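Local coordinates for protein cucumber peeling cupredoxin (Cucumis sativus, PDB 1JER) that probably carries electrons as a plant blue-copper protein, holding a single type 1 copper ion in a cupredoxin fold, at residues D36-N41 and Q100-N105; Q56-C61 and Y87-V92. One frame throughout, in Å; residues are numbered along the deposited sequence.

Interaction 1: D36-N41 and Q100-N105; sequences DSLQFN and QKLSIN. With CU (copper (II) ion), chain B.
Leu38 and Leu102 meet tip to tip between the two sheets of the cupredoxin beta-sandwich. Strand 37-40 belongs to one sheet and strand 101-105 to the other; they run nearly antiparallel (166°) with axes 11.4 Å apart, so they share no backbone bond and touch through apolar side chains alone. Leu38 CD1 serves two partners. It lies 4.0 Å from Leu102 CD2 and also 4.0 Å from CD1 of Ile104, which likewise comes tip to tip. In Ile104 the branch CG1 is flanked by both the backbone N and the carbonyl carbon (chi1 60°) and, extended beyond that, sends its CD1 across to Leu38. Phe40 adds the far end of its ring: CZ is 4.1 Å from Leu102 CD2, the methyl approaching obliquely. Helix 22-28 packs on Leu102 and Ile104, and Trp14 meets the Phe40 ring edge-to-face. The polar bonds lie away from this core. Gln39 NE2 donates almost straight (174°) to Asn41 OD1, on a lone pair in the carbonyl plane. Just before strand 101-105, the extended chain of Gln100, the stellacyanin counterpart of the methionine common in other cupredoxins, brings OE1 to 2.2 Å from copper.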
loop_
_atom_site.group_PDB
_atom_site.type_symbol
_atom_site.label_atom_id
_atom_site.label_comp_id
_atom_site.label_asym_id
_atom_site.label_seq_id
_atom_site.Cartn_x
_atom_site.Cartn_y
_atom_site.Cartn_z
ATOM N N ASP A 36 3.258 -7.135 6.699
ATOM C CA ASP A 36 3.755 -5.767 7.061
ATOM C C ASP A 36 3.800 -4.976 5.719
ATOM O O ASP A 36 3.708 -5.523 4.661
ATOM C CB ASP A 36 5.273 -5.941 7.439
ATOM C CG ASP A 36 5.423 -6.474 8.842
ATOM O OD1 ASP A 36 4.401 -6.680 9.527
ATOM O OD2 ASP A 36 6.577 -6.716 9.274
ATOM N N SER A 37 4.035 -3.655 5.917
ATOM C CA SER A 37 4.168 -2.833 4.684
ATOM C C SER A 37 5.453 -1.983 4.851
ATOM O O SER A 37 5.959 -1.821 5.943
ATOM C CB SER A 37 2.956 -1.827 4.696
ATOM O OG SER A 37 1.753 -2.557 4.435
ATOM N N LEU A 38 5.897 -1.454 3.708
ATOM C CA LEU A 38 7.119 -0.608 3.714
ATOM C C LEU A 38 6.607 0.784 3.164
ATOM O O LEU A 38 5.983 0.761 2.129
ATOM C CB LEU A 38 8.045 -1.103 2.591
ATOM C CG LEU A 38 8.870 -2.338 2.837
ATOM C CD1 LEU A 38 9.884 -2.534 1.717
ATOM C CD2 LEU A 38 9.566 -2.253 4.205
ATOM N N GLN A 39 6.901 1.800 3.934
ATOM C CA GLN A 39 6.502 3.151 3.488
ATOM C C GLN A 39 7.766 3.913 3.023
ATOM O O GLN A 39 8.674 4.079 3.847
ATOM C CB GLN A 39 5.860 3.924 4.634
ATOM C CG GLN A 39 5.543 5.368 4.210
ATOM C CD GLN A 39 4.532 6.012 5.124
ATOM O OE1 GLN A 39 3.729 5.309 5.751
ATOM N NE2 GLN A 39 4.560 7.334 5.198
ATOM N N PHE A 40 7.748 4.367 1.786
ATOM C CA PHE A 40 8.925 5.145 1.259
ATOM C C PHE A 40 8.438 6.632 1.155
ATOM O O PHE A 40 7.459 6.856 0.471
ATOM C CB PHE A 40 9.123 4.676 -0.203
ATOM C CG PHE A 40 9.718 3.266 -0.292
ATOM C CD1 PHE A 40 8.849 2.167 -0.252
ATOM C CD2 PHE A 40 11.057 3.054 -0.452
ATOM C CE1 PHE A 40 9.382 0.879 -0.414
ATOM C CE2 PHE A 40 11.598 1.769 -0.579
ATOM C CZ PHE A 40 10.726 0.682 -0.520
ATOM N N ASN A 41 9.114 7.492 1.887
ATOM C CA ASN A 41 8.756 8.927 1.914
ATOM C C ASN A 41 9.899 9.698 1.199
ATOM O O ASN A 41 11.074 9.524 1.507
ATOM C CB ASN A 41 8.796 9.416 3.391
ATOM C CG ASN A 41 7.630 8.830 4.195
ATOM O OD1 ASN A 41 6.548 8.640 3.732
ATOM N ND2 ASN A 41 7.950 8.606 5.494
ATOM N N GLN A 100 20.820 3.918 -3.578
ATOM C CA GLN A 100 19.396 4.038 -3.244
ATOM C C GLN A 100 18.704 2.746 -3.725
ATOM O O GLN A 100 18.048 2.706 -4.753
ATOM C CB GLN A 100 18.707 5.238 -3.859
ATOM C CG GLN A 100 17.322 5.498 -3.329
ATOM C CD GLN A 100 16.685 6.768 -3.860
ATOM O OE1 GLN A 100 17.129 7.323 -4.873
ATOM N NE2 GLN A 100 15.676 7.263 -3.172
ATOM N N LYS A 101 18.912 1.712 -2.919
ATOM C CA LYS A 101 18.308 0.386 -3.272
ATOM C C LYS A 101 18.224 -0.375 -1.920
ATOM O O LYS A 101 18.956 -0.049 -0.978
ATOM C CB LYS A 101 19.317 -0.346 -4.187
ATOM C CG LYS A 101 20.682 -0.523 -3.537
ATOM C CD LYS A 101 21.755 -0.827 -4.570
ATOM C CE LYS A 101 21.356 -1.934 -5.517
ATOM N NZ LYS A 101 22.554 -2.418 -6.326
ATOM N N LEU A 102 17.260 -1.267 -1.837
ATOM C CA LEU A 102 16.984 -1.906 -0.515
ATOM C C LEU A 102 16.590 -3.366 -0.795
ATOM O O LEU A 102 15.834 -3.663 -1.686
ATOM C CB LEU A 102 15.737 -1.153 0.039
ATOM C CG LEU A 102 15.092 -1.885 1.250
ATOM C CD1 LEU A 102 15.893 -1.562 2.503
ATOM C CD2 LEU A 102 13.651 -1.358 1.424
ATOM N N SER A 103 17.229 -4.286 -0.067
ATOM C CA SER A 103 16.841 -5.698 -0.211
ATOM C C SER A 103 16.456 -6.191 1.185
ATOM O O SER A 103 17.131 -5.918 2.170
ATOM C CB SER A 103 18.006 -6.543 -0.743
ATOM O OG SER A 103 19.045 -6.551 0.152
ATOM N N ILE A 104 15.294 -6.856 1.236
ATOM C CA ILE A 104 14.852 -7.291 2.566
ATOM C C ILE A 104 14.362 -8.743 2.493
ATOM O O ILE A 104 13.977 -9.231 1.449
ATOM C CB ILE A 104 13.709 -6.423 3.063
ATOM C CG1 ILE A 104 12.465 -6.457 2.160
ATOM C CG2 ILE A 104 14.158 -4.978 3.268
ATOM C CD1 ILE A 104 11.192 -6.122 2.928
ATOM N N ASN A 105 14.426 -9.393 3.666
ATOM C CA ASN A 105 13.994 -10.803 3.702
ATOM C C ASN A 105 12.688 -10.851 4.508
ATOM O O ASN A 105 12.668 -10.396 5.660
ATOM C CB ASN A 105 15.080 -11.581 4.503
ATOM C CG ASN A 105 14.661 -13.056 4.621
ATOM O OD1 ASN A 105 14.683 -13.616 5.730
ATOM N ND2 ASN A 105 14.301 -13.641 3.504
HETATM CU CU CU B . 16.084 8.430 -6.474
#

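Interaction 2: Q56-C61 and Y87-V92; sequences QSFDAC and YFVCTV. With CU (copper (II) ion), chain B.
The carbonyl O of Phe58 takes two donors, the ammonium NZ of Lys101 and the backbone N of Cys61, which lies 3.2 Å from Phe58 O. The bond from Cys61 belongs to the Schellman motif at the end of this helix, and Cys61 goes on to form the disulfide with Cys96. The side chain of Phe58 joins the helix to strand 87-89. Its CG stands anti to the backbone N (chi1 173°), which carries the ring away from the helix onto the strand, between the side chains of Tyr87 and Val89. Tyr87 covers part of one face of that ring: its CD1 lies 3.6 Å from Phe58 CG, displaced toward the rim. The two rings are oblique, with centroids 4.9 Å apart and planes at 41°, and the two side chains run roughly perpendicular. Tyr87 CB also packs against Phe58 CD1 at 3.6 Å. The backbone O of Phe88 faces the rim of the ring, 3.7 Å from Phe58 CE1. Here the short helix of the phytocyanin fold lies on the four-stranded sheet, close to where strand 84-89 runs into the copper loop. The side chain of Val89 runs antiparallel alongside that of Phe58, its CG1 3.6 Å from Phe58 CD1, while Lys101 makes a cation-pi contact with the same ring. Directly after Val89, Cys90 binds copper through SG at 2.2 Å, in a site completed by His47, His95 and Gln100. Cys90 SG also accepts a hydrogen bond within the loop, from Val92 N at 3.5 Å, with an N-H...S angle of 163°.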
loop_
_atom_site.group_PDB
_atom_site.type_symbol
_atom_site.label_atom_id
_atom_site.label_comp_id
_atom_site.label_asym_id
_atom_site.label_seq_id
_atom_site.Cartn_x
_atom_site.Cartn_y
_atom_site.Cartn_z
ATOM N N GLN A 56 20.263 -10.330 -9.554
ATOM C CA GLN A 56 21.276 -9.947 -10.576
ATOM C C GLN A 56 20.935 -8.562 -11.104
ATOM O O GLN A 56 21.803 -7.685 -11.117
ATOM C CB GLN A 56 21.273 -10.997 -11.679
ATOM C CG GLN A 56 21.961 -12.298 -11.365
ATOM C CD GLN A 56 21.454 -13.145 -10.240
ATOM O OE1 GLN A 56 20.367 -13.751 -10.235
ATOM N NE2 GLN A 56 22.307 -13.334 -9.201
ATOM N N SER A 57 19.664 -8.380 -11.475
ATOM C CA SER A 57 19.236 -7.052 -11.969
ATOM C C SER A 57 19.389 -5.981 -10.899
ATOM O O SER A 57 19.809 -4.849 -11.178
ATOM C CB SER A 57 17.739 -7.150 -12.333
ATOM O OG SER A 57 17.630 -7.859 -13.548
ATOM N N PHE A 58 18.966 -6.302 -9.668
ATOM C CA PHE A 58 19.083 -5.339 -8.541
ATOM C C PHE A 58 20.543 -4.982 -8.365
ATOM O O PHE A 58 20.944 -3.833 -8.177
ATOM C CB PHE A 58 18.640 -6.152 -7.274
ATOM C CG PHE A 58 18.824 -5.455 -5.955
ATOM C CD1 PHE A 58 17.975 -4.389 -5.603
ATOM C CD2 PHE A 58 19.796 -5.820 -5.057
ATOM C CE1 PHE A 58 18.118 -3.774 -4.377
ATOM C CE2 PHE A 58 19.976 -5.181 -3.850
ATOM C CZ PHE A 58 19.097 -4.151 -3.499
ATOM N N ASP A 59 21.419 -6.036 -8.358
ATOM C CA ASP A 59 22.825 -5.751 -8.128
ATOM C C ASP A 59 23.397 -4.846 -9.218
ATOM O O ASP A 59 24.226 -3.969 -9.002
ATOM C CB ASP A 59 23.680 -6.996 -7.976
ATOM C CG ASP A 59 23.528 -7.743 -6.660
ATOM O OD1 ASP A 59 22.949 -7.209 -5.700
ATOM O OD2 ASP A 59 24.010 -8.913 -6.576
ATOM N N ALA A 60 22.957 -5.089 -10.446
ATOM C CA ALA A 60 23.579 -4.307 -11.530
ATOM C C ALA A 60 22.806 -3.000 -11.750
ATOM O O ALA A 60 23.207 -2.298 -12.705
ATOM C CB ALA A 60 23.390 -5.148 -12.828
ATOM N N CYS A 61 21.741 -2.734 -11.027
ATOM C CA CYS A 61 20.865 -1.584 -11.339
ATOM C C CYS A 61 20.465 -1.627 -12.808
ATOM O O CYS A 61 20.532 -0.614 -13.507
ATOM C CB CYS A 61 21.458 -0.247 -10.973
ATOM S SG CYS A 61 21.805 -0.099 -9.171
ATOM N N TYR A 87 13.417 -6.897 -3.512
ATOM C CA TYR A 87 14.457 -5.919 -3.917
ATOM C C TYR A 87 13.735 -4.662 -4.429
ATOM O O TYR A 87 12.904 -4.755 -5.341
ATOM C CB TYR A 87 15.127 -6.563 -5.193
ATOM C CG TYR A 87 15.840 -7.852 -4.803
ATOM C CD1 TYR A 87 16.942 -7.815 -3.975
ATOM C CD2 TYR A 87 15.348 -9.074 -5.232
ATOM C CE1 TYR A 87 17.594 -8.990 -3.596
ATOM C CE2 TYR A 87 15.996 -10.253 -4.868
ATOM C CZ TYR A 87 17.104 -10.185 -4.063
ATOM O OH TYR A 87 17.739 -11.362 -3.683
ATOM N N PHE A 88 14.098 -3.511 -3.898
ATOM C CA PHE A 88 13.407 -2.271 -4.392
ATOM C C PHE A 88 14.518 -1.269 -4.752
ATOM O O PHE A 88 15.528 -1.175 -4.052
ATOM C CB PHE A 88 12.615 -1.667 -3.236
ATOM C CG PHE A 88 11.495 -2.567 -2.733
ATOM C CD1 PHE A 88 10.260 -2.536 -3.330
ATOM C CD2 PHE A 88 11.767 -3.437 -1.659
ATOM C CE1 PHE A 88 9.242 -3.389 -2.906
ATOM C CE2 PHE A 88 10.748 -4.293 -1.267
ATOM C CZ PHE A 88 9.512 -4.240 -1.849
ATOM N N VAL A 89 14.254 -0.478 -5.796
ATOM C CA VAL A 89 15.299 0.510 -6.142
ATOM C C VAL A 89 14.576 1.801 -6.582
ATOM O O VAL A 89 13.389 1.802 -6.821
ATOM C CB VAL A 89 16.104 0.027 -7.371
ATOM C CG1 VAL A 89 16.836 -1.279 -7.041
ATOM C CG2 VAL A 89 15.162 -0.223 -8.547
ATOM N N CYS A 90 15.395 2.830 -6.708
ATOM C CA CYS A 90 14.928 4.064 -7.355
ATOM C C CYS A 90 15.573 4.047 -8.768
ATOM O O CYS A 90 16.775 3.760 -8.866
ATOM C CB CYS A 90 15.554 5.278 -6.596
ATOM S SG CYS A 90 15.064 6.807 -7.509
ATOM N N THR A 91 14.767 4.237 -9.795
ATOM C CA THR A 91 15.278 4.098 -11.165
ATOM C C THR A 91 15.656 5.440 -11.759
ATOM O O THR A 91 15.981 5.543 -12.934
ATOM C CB THR A 91 14.282 3.392 -12.089
ATOM O OG1 THR A 91 13.106 4.160 -12.252
ATOM C CG2 THR A 91 13.855 2.037 -11.518
ATOM N N VAL A 92 15.644 6.494 -10.935
ATOM C CA VAL A 92 16.037 7.819 -11.502
ATOM C C VAL A 92 17.526 7.888 -11.637
ATOM O O VAL A 92 18.289 7.636 -10.722
ATOM C CB VAL A 92 15.524 8.933 -10.596
ATOM C CG1 VAL A 92 16.161 10.277 -10.909
ATOM C CG2 VAL A 92 14.022 8.999 -10.567
HETATM CU CU CU B . 16.084 8.430 -6.474
#

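In the fold
Both contacts are buried, but the centre of interaction 1 lies about 3 Å, and that of interaction 2 about 9 Å, from the centre of the chain: one between the sheets, the other where a helix covers one sheet. The first consists of aliphatic tips and one ring end, the second of a helix-borne aromatic ring set among a tyrosine, a valine and a carbonyl. They share a sheet: strands 84-89 and 101-107 are neighbours, and Leu102 N lies 2.8 Å from Phe88 O, a probable hydrogen bond. Lys101 NZ likewise lies 2.8 Å from Phe58 O, in the helix of interaction 2. Segments 100-105 and 87-92 each supply a copper ligand, one oxygen and one sulfur.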